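Local coordinates for protein CaaX farnesyltransferase beta subunit Ram1 (Aspergillus fumigatus, PDB 4L9P) that probably catalyses, as the peptide-binding beta subunit of a zinc-dependent heterodimer, transfer of a farnesyl group to the CaaX-box cysteine of target proteins, at residues L86-E89 with T90-L93; G366-S369 with H370-G373; D430-H433 with T434-L438. One frame throughout, in Å; residues are numbered along the deposited sequence.

Interaction 1 of 3, residues L86-E89 with T90-L93; sequences LSTE and TTEL
Thr88 and Thr91 meet where a loop turns into helix 89-105. Thr88 is the N-cap, and Thr91 lies three residues on, in the first turn. The backbone N of Thr88 donates to Thr91 OG1 at 3.0 Å, with an N-H...O angle of 156°. Thr91 OG1 can take this bond because it sits between its own N and carbonyl carbon (chi1 58°), which turns it back to the start of the helix. The same hydroxyl binds a water at 2.8 Å. That water also binds Ser87 OG, so it bridges the loop to the first turn of the helix.

Thr88 OG1 lies 3.8 Å from Thr91 N. It points elsewhere, to Asp193 and Arg195 of the alpha subunit. Asp193 of the alpha subunit also binds Thr90 OG1.

Glu89 opens the helix. Its carbonyl O accepts from Leu93 N at 3.0 Å, and Thr88 O accepts from Glu92 N, also at 3.0 Å. In one of its two conformers the Glu89 side chain runs beside Leu93, with Glu89 CG 4.0 Å from Leu93 CD1, a tentative contact. Glu92 folds back over the cap, and its CG lies 3.4 Å from Thr88 O.

The bond from Thr88 N to Thr91 OG1 is the side-chain-to-N-cap half of a capping box, here at a helix start that faces the alpha subunit of the heterodimer.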
loop_
_atom_site.group_PDB
_atom_site.type_symbol
_atom_site.label_atom_id
_atom_site.label_comp_id
_atom_site.label_asym_id
_atom_site.label_seq_id
_atom_site.Cartn_x
_atom_site.Cartn_y
_atom_site.Cartn_z
ATOM N N LEU B 86 -2.707 27.414 -13.907
ATOM C CA LEU B 86 -3.940 26.648 -14.130
ATOM C C LEU B 86 -4.456 26.010 -12.844
ATOM O O LEU B 86 -3.720 25.245 -12.202
ATOM C CB LEU B 86 -3.638 25.554 -15.138
ATOM C CG LEU B 86 -4.806 24.587 -15.394
ATOM C CD1 LEU B 86 -5.974 25.268 -16.137
ATOM C CD2 LEU B 86 -4.315 23.341 -16.154
ATOM N N SER B 87 -5.719 26.254 -12.509
ATOM C CA SER B 87 -6.376 25.622 -11.362
ATOM C C SER B 87 -7.192 24.408 -11.831
ATOM O O SER B 87 -7.996 24.519 -12.786
ATOM C CB SER B 87 -7.342 26.618 -10.725
ATOM O OG SER B 87 -7.976 26.021 -9.610
ATOM N N THR B 88 -6.966 23.242 -11.200
ATOM C CA THR B 88 -7.827 22.082 -11.382
ATOM C C THR B 88 -8.188 21.493 -10.023
ATOM O O THR B 88 -7.698 21.984 -8.987
ATOM C CB THR B 88 -7.140 20.979 -12.199
ATOM O OG1 THR B 88 -5.970 20.523 -11.505
ATOM C CG2 THR B 88 -6.773 21.442 -13.632
ATOM N N GLU B 89 -9.027 20.463 -9.968
ATOM C CA GLU B 89 -9.418 19.930 -8.684
ATOM C C GLU B 89 -8.194 19.481 -7.878
ATOM O O GLU B 89 -8.146 19.659 -6.668
ATOM C CB GLU B 89 -10.376 18.753 -8.875
ATOM C CG GLU B 89 -10.790 18.095 -7.570
ATOM C CD GLU B 89 -11.810 16.971 -7.723
ATOM O OE1 GLU B 89 -11.549 15.941 -8.412
ATOM O OE2 GLU B 89 -12.902 17.109 -7.133
ATOM N N THR B 90 -7.197 18.933 -8.567
ATOM C CA THR B 90 -5.964 18.510 -7.880
ATOM C C THR B 90 -5.323 19.685 -7.148
ATOM O O THR B 90 -4.934 19.526 -5.979
ATOM C CB THR B 90 -4.925 17.917 -8.915
ATOM O OG1 THR B 90 -5.469 16.703 -9.433
ATOM C CG2 THR B 90 -3.584 17.609 -8.277
ATOM N N THR B 91 -5.182 20.847 -7.815
ATOM C CA THR B 91 -4.520 21.957 -7.139
ATOM C C THR B 91 -5.401 22.559 -6.089
ATOM O O THR B 91 -4.851 23.080 -5.099
ATOM C CB THR B 91 -4.001 23.022 -8.092
ATOM O OG1 THR B 91 -5.086 23.525 -8.875
ATOM C CG2 THR B 91 -2.924 22.414 -9.002
ATOM N N GLU B 92 -6.722 22.507 -6.236
ATOM C CA GLU B 92 -7.600 23.035 -5.180
ATOM C C GLU B 92 -7.421 22.229 -3.914
ATOM O O GLU B 92 -7.275 22.796 -2.814
ATOM C CB GLU B 92 -9.054 22.945 -5.616
ATOM C CG GLU B 92 -9.442 23.883 -6.702
ATOM C CD GLU B 92 -10.898 23.591 -7.120
ATOM O OE1 GLU B 92 -11.792 23.691 -6.238
ATOM O OE2 GLU B 92 -11.149 23.198 -8.286
ATOM N N LEU B 93 -7.403 20.897 -4.034
ATOM C CA LEU B 93 -7.259 20.066 -2.842
ATOM C C LEU B 93 -5.864 20.165 -2.247
ATOM O O LEU B 93 -5.702 20.208 -1.014
ATOM C CB LEU B 93 -7.544 18.616 -3.188
ATOM C CG LEU B 93 -8.987 18.316 -3.510
ATOM C CD1 LEU B 93 -9.070 16.917 -4.177
ATOM C CD2 LEU B 93 -9.837 18.387 -2.266
HETATM O O HOH W 1 -6.151 25.714 -7.469
HETATM O O HOH W 2 -10.235 24.220 -10.282
#

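Interaction 2 of 3, residues G366-S369 with H370-G373; sequences GCYS and HWVG. With ZN (zinc ion), chain J; FII ([(3,7,11-trimethyl-dodeca-2,6,10-trienyloxycarbamoyl)-methyl]-phosphonic acid), chain Q.
The Trp371 indole pushes its CD1 corner into a notch made by Cys367 and Tyr368. CD1 lies 3.3 Å from Cys367 O and 3.7 Å from Tyr368 CD1. The tyrosine and the five-membered ring of the indole meet rim to rim, with their planes at 61°, and neither lies over the face of the other. Trp371 CG is anti to the carbonyl carbon (chi1 -58°), which swings the indole back beside the preceding turn. Cys367 SG comes to the edge of the same five-membered ring, a sulfur-aromatic contact.

The broad faces of the indole are used as well. FII C12 lies 3.7 Å above one face, and His370 CD2 lies 3.3 Å above the opposite face. Both sit toward the rim. The indole is thus a flat wedge between the isoprenoid chain of the ligand and the imidazole.

Val372 CG2 rests on Tyr368 CB at 4.0 Å. Tyr368 O accepts from both Val372 N and Gly373 N. Gly373 brings its bare CA to within 3.1 Å of Ser369 O, a CA-H...O contact. Ser369 OG bonds back to Gly366 O and ties down the start of the turn.

Cys367 SG binds zinc at 2.4 Å, and Tyr368 OH donates to the phosphonate O51 of FII at 2.5 Å. One short turn therefore supplies a metal ligand, a donor to the anionic head and an apolar wall for the chain, consistent with a similar grip on farnesyl diphosphate.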
loop_
_atom_site.group_PDB
_atom_site.type_symbol
_atom_site.label_atom_id
_atom_site.label_comp_id
_atom_site.label_asym_id
_atom_site.label_seq_id
_atom_site.Cartn_x
_atom_site.Cartn_y
_atom_site.Cartn_z
ATOM N N GLY B 366 -0.938 10.837 7.004
ATOM C CA GLY B 366 -0.100 10.265 8.061
ATOM C C GLY B 366 0.032 8.751 8.002
ATOM O O GLY B 366 1.037 8.225 8.530
ATOM N N CYS B 367 -0.916 7.988 7.409
ATOM C CA CYS B 367 -0.671 6.530 7.438
ATOM C C CYS B 367 0.484 6.111 6.499
ATOM O O CYS B 367 1.104 5.054 6.718
ATOM C CB CYS B 367 -1.961 5.700 7.145
ATOM S SG CYS B 367 -2.611 5.941 5.387
ATOM N N TYR B 368 0.782 6.961 5.519
ATOM C CA TYR B 368 1.921 6.658 4.643
ATOM C C TYR B 368 3.245 6.842 5.403
ATOM O O TYR B 368 4.284 6.483 4.872
ATOM C CB TYR B 368 1.893 7.481 3.326
ATOM C CG TYR B 368 0.616 7.166 2.525
ATOM C CD1 TYR B 368 0.235 5.835 2.337
ATOM C CD2 TYR B 368 -0.192 8.184 2.083
ATOM C CE1 TYR B 368 -0.989 5.507 1.646
ATOM C CE2 TYR B 368 -1.387 7.906 1.393
ATOM C CZ TYR B 368 -1.762 6.567 1.232
ATOM O OH TYR B 368 -2.919 6.261 0.546
ATOM N N SER B 369 3.192 7.440 6.604
ATOM C CA SER B 369 4.416 7.465 7.402
ATOM C C SER B 369 4.939 6.045 7.597
ATOM O O SER B 369 6.180 5.834 7.616
ATOM C CB SER B 369 4.109 8.067 8.780
ATOM O OG SER B 369 3.482 9.319 8.606
ATOM N N HIS B 370 4.043 5.039 7.673
ATOM C CA HIS B 370 4.442 3.658 7.587
ATOM C C HIS B 370 4.581 3.158 6.169
ATOM O O HIS B 370 5.672 2.701 5.749
ATOM C CB HIS B 370 3.482 2.757 8.322
ATOM C CG HIS B 370 3.706 1.324 7.975
ATOM N ND1 HIS B 370 4.906 0.679 8.256
ATOM C CD2 HIS B 370 2.926 0.424 7.298
ATOM C CE1 HIS B 370 4.847 -0.560 7.757
ATOM N NE2 HIS B 370 3.663 -0.740 7.169
ATOM N N TRP B 371 3.530 3.275 5.340
ATOM C CA TRP B 371 3.608 2.516 4.058
ATOM C C TRP B 371 4.757 3.022 3.197
ATOM O O TRP B 371 5.451 2.209 2.576
ATOM C CB TRP B 371 2.286 2.628 3.269
ATOM C CG TRP B 371 1.089 2.115 4.053
ATOM C CD1 TRP B 371 0.026 2.849 4.522
ATOM C CD2 TRP B 371 0.876 0.778 4.496
ATOM N NE1 TRP B 371 -0.839 2.054 5.234
ATOM C CE2 TRP B 371 -0.350 0.770 5.243
ATOM C CE3 TRP B 371 1.570 -0.410 4.321
ATOM C CZ2 TRP B 371 -0.844 -0.390 5.863
ATOM C CZ3 TRP B 371 1.089 -1.554 4.936
ATOM C CH2 TRP B 371 -0.132 -1.537 5.678
ATOM N N VAL B 372 4.932 4.356 3.091
ATOM C CA VAL B 372 6.073 4.892 2.363
ATOM C C VAL B 372 7.310 4.899 3.279
ATOM O O VAL B 372 8.389 4.491 2.843
ATOM C CB VAL B 372 5.752 6.303 1.821
ATOM C CG1 VAL B 372 6.986 6.964 1.251
ATOM C CG2 VAL B 372 4.644 6.199 0.743
ATOM N N GLY B 373 7.168 5.349 4.542
ATOM C CA GLY B 373 8.350 5.518 5.415
ATOM C C GLY B 373 9.133 4.215 5.547
ATOM O O GLY B 373 10.369 4.207 5.478
HETATM ZN ZN ZN J . -4.589 7.214 5.544
HETATM C C1 FII Q . -1.042 -5.030 4.476
HETATM C C2 FII Q . -2.113 -4.199 3.821
HETATM C C6 FII Q . -3.475 -4.749 3.893
HETATM C C10 FII Q . -1.693 -3.167 2.857
HETATM C C11 FII Q . -2.668 -2.311 2.048
HETATM C C12 FII Q . -2.780 -0.935 2.768
HETATM C C15 FII Q . -3.318 0.239 1.954
HETATM C C18 FII Q . -3.450 1.607 2.611
HETATM C C22 FII Q . -4.088 -0.130 0.726
HETATM C C23 FII Q . -4.287 1.011 -0.259
HETATM C C24 FII Q . -5.263 0.665 -1.318
HETATM C C27 FII Q . -5.776 1.901 -1.986
HETATM C C30 FII Q . -4.971 2.361 -3.188
HETATM C C34 FII Q . -7.238 2.108 -1.868
HETATM C C35 FII Q . -7.987 3.131 -2.697
HETATM O O36 FII Q . -8.502 4.167 -1.881
HETATM N N42 FII Q . -7.587 4.824 -1.104
HETATM C C43 FII Q . -7.213 6.061 -1.649
HETATM O O44 FII Q . -7.608 6.510 -2.736
HETATM C C45 FII Q . -6.262 6.839 -0.751
HETATM P P46 FII Q . -5.033 7.895 -1.681
HETATM O O49 FII Q . -4.474 7.027 -2.744
HETATM O O50 FII Q . -5.744 9.125 -2.152
HETATM O O51 FII Q . -4.003 8.219 -0.579
#

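Interaction 3 of 3, residues D430-H433 with T434-L438; sequences DSYH and TCYAL. With ZN (zinc ion), chain J; EDO (1,2-ethanediol), chain M.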
loop_
_atom_site.group_PDB
_atom_site.type_symbol
_atom_site.label_atom_id
_atom_site.label_comp_id
_atom_site.label_asym_id
_atom_site.label_seq_id
_atom_site.Cartn_x
_atom_site.Cartn_y
_atom_site.Cartn_z
ATOM N N ASP B 430 -8.423 7.885 13.923
ATOM C CA ASP B 430 -8.909 6.517 14.067
ATOM C C ASP B 430 -7.707 5.666 14.459
ATOM O O ASP B 430 -6.551 6.119 14.406
ATOM C CB ASP B 430 -9.613 6.038 12.775
ATOM C CG ASP B 430 -8.695 6.097 11.563
ATOM O OD1 ASP B 430 -7.662 5.498 11.557
ATOM O OD2 ASP B 430 -9.051 6.715 10.581
ATOM N N SER B 431 -7.949 4.408 14.841
ATOM C CA SER B 431 -6.826 3.656 15.385
ATOM C C SER B 431 -5.858 3.167 14.289
ATOM O O SER B 431 -4.687 2.924 14.555
ATOM C CB SER B 431 -7.315 2.513 16.274
ATOM O OG SER B 431 -8.037 1.564 15.527
ATOM N N TYR B 432 -6.359 3.071 13.043
ATOM C CA TYR B 432 -5.490 2.749 11.878
ATOM C C TYR B 432 -4.482 3.885 11.685
ATOM O O TYR B 432 -3.243 3.628 11.577
ATOM C CB TYR B 432 -6.363 2.549 10.619
ATOM C CG TYR B 432 -5.659 2.626 9.311
ATOM C CD1 TYR B 432 -5.055 1.482 8.734
ATOM C CD2 TYR B 432 -5.556 3.845 8.639
ATOM C CE1 TYR B 432 -4.378 1.581 7.520
ATOM C CE2 TYR B 432 -4.899 3.942 7.418
ATOM C CZ TYR B 432 -4.305 2.816 6.858
ATOM O OH TYR B 432 -3.613 2.977 5.670
ATOM N N HIS B 433 -4.963 5.143 11.616
ATOM C CA HIS B 433 -4.064 6.282 11.466
ATOM C C HIS B 433 -3.161 6.452 12.699
ATOM O O HIS B 433 -2.019 6.904 12.561
ATOM C CB HIS B 433 -4.841 7.543 11.105
ATOM C CG HIS B 433 -5.221 7.524 9.645
ATOM N ND1 HIS B 433 -6.480 7.159 9.204
ATOM C CD2 HIS B 433 -4.458 7.756 8.553
ATOM C CE1 HIS B 433 -6.462 7.145 7.862
ATOM N NE2 HIS B 433 -5.246 7.494 7.448
ATOM N N THR B 434 -3.661 6.124 13.869
ATOM C CA THR B 434 -2.856 6.228 15.084
ATOM C C THR B 434 -1.727 5.189 15.018
ATOM O O THR B 434 -0.530 5.536 15.217
ATOM C CB THR B 434 -3.737 5.973 16.339
ATOM O OG1 THR B 434 -4.755 6.965 16.374
ATOM C CG2 THR B 434 -2.889 6.059 17.606
ATOM N N CYS B 435 -2.056 3.926 14.723
ATOM C CA CYS B 435 -0.997 2.944 14.589
ATOM C C CYS B 435 0.092 3.343 13.568
ATOM O O CYS B 435 1.321 3.262 13.854
ATOM C CB CYS B 435 -1.649 1.605 14.148
ATOM S SG CYS B 435 -0.497 0.289 13.712
ATOM N N TYR B 436 -0.340 3.711 12.353
ATOM C CA TYR B 436 0.659 3.894 11.303
ATOM C C TYR B 436 1.418 5.226 11.387
ATOM O O TYR B 436 2.592 5.251 11.007
ATOM C CB TYR B 436 0.053 3.642 9.907
ATOM C CG TYR B 436 -0.257 2.152 9.757
ATOM C CD1 TYR B 436 0.737 1.162 9.919
ATOM C CD2 TYR B 436 -1.558 1.726 9.477
ATOM C CE1 TYR B 436 0.484 -0.194 9.746
ATOM C CE2 TYR B 436 -1.825 0.384 9.325
ATOM C CZ TYR B 436 -0.842 -0.584 9.448
ATOM O OH TYR B 436 -1.120 -1.936 9.306
ATOM N N ALA B 437 0.810 6.282 11.947
ATOM C CA ALA B 437 1.613 7.493 12.206
ATOM C C ALA B 437 2.658 7.206 13.290
ATOM O O ALA B 437 3.808 7.630 13.135
ATOM C CB ALA B 437 0.737 8.642 12.640
ATOM N N LEU B 438 2.291 6.451 14.333
ATOM C CA LEU B 438 3.281 6.091 15.357
ATOM C C LEU B 438 4.366 5.203 14.777
ATOM O O LEU B 438 5.537 5.328 15.098
ATOM C CB LEU B 438 2.608 5.429 16.555
ATOM C CG LEU B 438 1.711 6.378 17.383
ATOM C CD1 LEU B 438 0.931 5.509 18.379
ATOM C CD2 LEU B 438 2.544 7.411 18.141
HETATM ZN ZN ZN J . -4.589 7.214 5.544
HETATM C C1 EDO M . -11.417 1.879 14.709
HETATM O O1 EDO M . -10.318 1.539 13.873
HETATM C C2 EDO M . -11.757 3.328 14.846
HETATM O O2 EDO M . -10.639 3.974 15.436
#
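Tyr432 and Tyr436, one helical turn apart, meet as an offset edge-to-face pair. In Tyr432, CG leaves CB anti to the backbone N (chi1 162°), which lays the ring alongside the next turn, where Tyr436 is. Along one side of the ring, CD1 lies 3.5 Å from Tyr436 CE2, and CE1 comes closer, to 3.3 Å. The edge of Tyr436 points at the Tyr432 face, with the planes at 73°. Along the other side, CD2 sits over one face of the His433 imidazole, and CE2 is 3.8 Å from the zinc ion, which lies at the edge of the ring. At the tip, OH accepts from Trp371 NE1.

This turn opens helix 431-444 of the alpha-alpha toroid, and Asp430 is its N-cap. Asp430 OD1 takes the capping bond from His433 N at 2.7 Å. OD2 accepts from His433 ND1 at 3.0 Å, on its syn side and near the imidazole plane. This second-shell carboxylate helps to fix the rotation of the ring, whose NE2 binds zinc at 2.0 Å. Asp430 O takes two more bonds, from Thr434 N and from Thr434 OG1. The hydroxyl arrives at 2.8 Å from above the carbonyl plane, and accepts from Leu421 N.

In the fold
Interactions 2 and 3 belong to one site. Their centres are 10 Å apart, and they share the zinc ion, which Asp365 and a side chain of the bound peptide also bind. They touch directly: Cys367 CB is 3.5 Å from His433 CD2, and His370 CD2 packs on Tyr436 CD1 at 3.5 Å. Two separate parts of the toroid thus each give a zinc ligand and part of the FII pocket, which other residues complete. Interaction 1 stands apart, against the alpha subunit. Its centre is 24 Å from that of interaction 2 and 28 Å from that of interaction 3. Even so, the side chain of Leu93 comes within about 9 Å of the bound FII.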